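Local coordinates for protein kinase domain-containing protein (Chaetomium thermophilum, PDB 6Z3U) that probably phosphorylates serine and threonine residues, including those of the RNA polymerase II tail, as the kinase subunit of the CDK-activating complex, at residues D358-W361 with R362-L366. Sequence-based numbering, arbitrary orientation.
Sequences DLLW and RTLQL
Gln365 folds back on Trp361 in a local contact at the C-terminal end of helix 353-363, in the kinase domain's helical C-terminal lobe. Two regular i to i+4 backbone bonds, Arg362 N to Asp358 O and Thr363 N to Leu359 O, show the helix still intact; the next, Leu364 N to Leu360 O, is weak. From here side chains supplement weak backbone bonds. Thr363 OG1 donates to Leu360 O at 2.6 Å, and Gln365 NE2 reaches Trp361 O at 2.8 Å in a nearly straight bond (164°), with the acceptor lying in the amide plane. Side-chain donors thus serve carbonyls of the last turn, where the helical bonding runs out. The Gln365 chain folds back about CB-CG (chi2 -62°), which brings Gln365 NE2 over the centre of one indole face, 3.2 Å from Trp361 CE2. Replacing Trp361 by an alanine is likely to strip the Gln365 amide of the aromatic face beneath it and leave Trp340 O without its indole N-H partner. One turn back, Arg362 NE forms a salt bridge with Asp358 OD2 (3.3 Å), approaching from above a carboxylate whose plane is 81° from that of the guanidinium. Asp358 is also held by His380 and by Lys342, and Lys370 binds Gln365 OE1. On the inner side, Leu360 CD2 meets Leu364 CD1 at 3.5 Å. Both leucines pack against helix 276-291, through Phe286 and Met284 respectively, while the Trp361 ring meets Tyr345 of helix 342-349 and Leu359 touches Trp382 and Trp383 of helix 381-384.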
loop_
_atom_site.group_PDB
_atom_site.type_symbol
_atom_site.label_atom_id
_atom_site.label_comp_id
_atom_site.label_asym_id
_atom_site.label_seq_id
_atom_site.Cartn_x
_atom_site.Cartn_y
_atom_site.Cartn_z
ATOM N N ASP B 358 -18.722 22.181 -17.915
ATOM C CA ASP B 358 -19.327 20.855 -17.997
ATOM C C ASP B 358 -18.546 19.865 -17.144
ATOM O O ASP B 358 -19.127 19.104 -16.364
ATOM C CB ASP B 358 -19.378 20.397 -19.455
ATOM C CG ASP B 358 -20.076 19.062 -19.628
ATOM O OD1 ASP B 358 -21.306 19.005 -19.431
ATOM O OD2 ASP B 358 -19.400 18.070 -19.971
ATOM N N LEU B 359 -17.219 19.873 -17.273
ATOM C CA LEU B 359 -16.384 18.989 -16.466
ATOM C C LEU B 359 -16.507 19.321 -14.983
ATOM O O LEU B 359 -16.673 18.427 -14.147
ATOM C CB LEU B 359 -14.929 19.095 -16.922
ATOM C CG LEU B 359 -13.912 18.199 -16.217
ATOM C CD1 LEU B 359 -14.274 16.748 -16.423
ATOM C CD2 LEU B 359 -12.504 18.481 -16.718
ATOM N N LEU B 360 -16.417 20.608 -14.637
ATOM C CA LEU B 360 -16.532 21.013 -13.239
ATOM C C LEU B 360 -17.826 20.494 -12.628
ATOM O O LEU B 360 -17.832 19.942 -11.521
ATOM C CB LEU B 360 -16.470 22.537 -13.132
ATOM C CG LEU B 360 -15.919 23.182 -11.854
ATOM C CD1 LEU B 360 -16.680 24.476 -11.559
ATOM C CD2 LEU B 360 -15.956 22.264 -10.648
ATOM N N TRP B 361 -18.936 20.647 -13.351
ATOM C CA TRP B 361 -20.236 20.247 -12.823
ATOM C C TRP B 361 -20.328 18.741 -12.625
ATOM O O TRP B 361 -20.984 18.281 -11.682
ATOM C CB TRP B 361 -21.332 20.733 -13.767
ATOM C CG TRP B 361 -22.707 20.303 -13.397
ATOM C CD1 TRP B 361 -23.513 20.859 -12.447
ATOM C CD2 TRP B 361 -23.453 19.233 -13.982
ATOM N NE1 TRP B 361 -24.717 20.195 -12.403
ATOM C CE2 TRP B 361 -24.705 19.195 -13.338
ATOM C CE3 TRP B 361 -23.183 18.300 -14.986
ATOM C CZ2 TRP B 361 -25.680 18.259 -13.661
ATOM C CZ3 TRP B 361 -24.154 17.376 -15.310
ATOM C CH2 TRP B 361 -25.386 17.361 -14.648
ATOM N N ARG B 362 -19.688 17.955 -13.493
ATOM C CA ARG B 362 -19.739 16.507 -13.334
ATOM C C ARG B 362 -18.924 16.042 -12.136
ATOM O O ARG B 362 -19.256 15.020 -11.526
ATOM C CB ARG B 362 -19.254 15.810 -14.605
ATOM C CG ARG B 362 -20.137 16.054 -15.820
ATOM C CD ARG B 362 -19.846 15.059 -16.933
ATOM N NE ARG B 362 -20.410 15.485 -18.214
ATOM C CZ ARG B 362 -21.681 15.324 -18.570
ATOM N NH1 ARG B 362 -22.541 14.746 -17.742
ATOM N NH2 ARG B 362 -22.095 15.744 -19.758
ATOM N N THR B 363 -17.858 16.767 -11.783
ATOM C CA THR B 363 -17.056 16.388 -10.628
ATOM C C THR B 363 -17.728 16.735 -9.307
ATOM O O THR B 363 -17.340 16.191 -8.269
ATOM C CB THR B 363 -15.687 17.070 -10.666
ATOM O OG1 THR B 363 -15.858 18.490 -10.565
ATOM C CG2 THR B 363 -14.950 16.738 -11.952
ATOM N N LEU B 364 -18.723 17.618 -9.320
ATOM C CA LEU B 364 -19.399 18.066 -8.109
ATOM C C LEU B 364 -20.838 17.562 -8.058
ATOM O O LEU B 364 -21.754 18.281 -7.656
ATOM C CB LEU B 364 -19.363 19.588 -8.007
ATOM C CG LEU B 364 -17.964 20.206 -8.062
ATOM C CD1 LEU B 364 -18.032 21.715 -7.840
ATOM C CD2 LEU B 364 -17.035 19.553 -7.048
ATOM N N GLN B 365 -21.049 16.317 -8.474
ATOM C CA GLN B 365 -22.340 15.669 -8.301
ATOM C C GLN B 365 -22.482 15.202 -6.859
ATOM O O GLN B 365 -21.570 14.583 -6.304
ATOM C CB GLN B 365 -22.485 14.488 -9.258
ATOM C CG GLN B 365 -22.518 14.885 -10.723
ATOM C CD GLN B 365 -23.702 15.769 -11.049
ATOM O OE1 GLN B 365 -24.851 15.330 -11.008
ATOM N NE2 GLN B 365 -23.428 17.028 -11.363
ATOM N N LEU B 366 -23.636 15.494 -6.258
ATOM C CA LEU B 366 -23.845 15.152 -4.855
ATOM C C LEU B 366 -23.761 13.647 -4.640
ATOM O O LEU B 366 -22.993 13.169 -3.796
ATOM C CB LEU B 366 -25.193 15.697 -4.390
ATOM C CG LEU B 366 -25.309 17.221 -4.445
ATOM C CD1 LEU B 366 -26.753 17.655 -4.291
ATOM C CD2 LEU B 366 -24.441 17.857 -3.372
#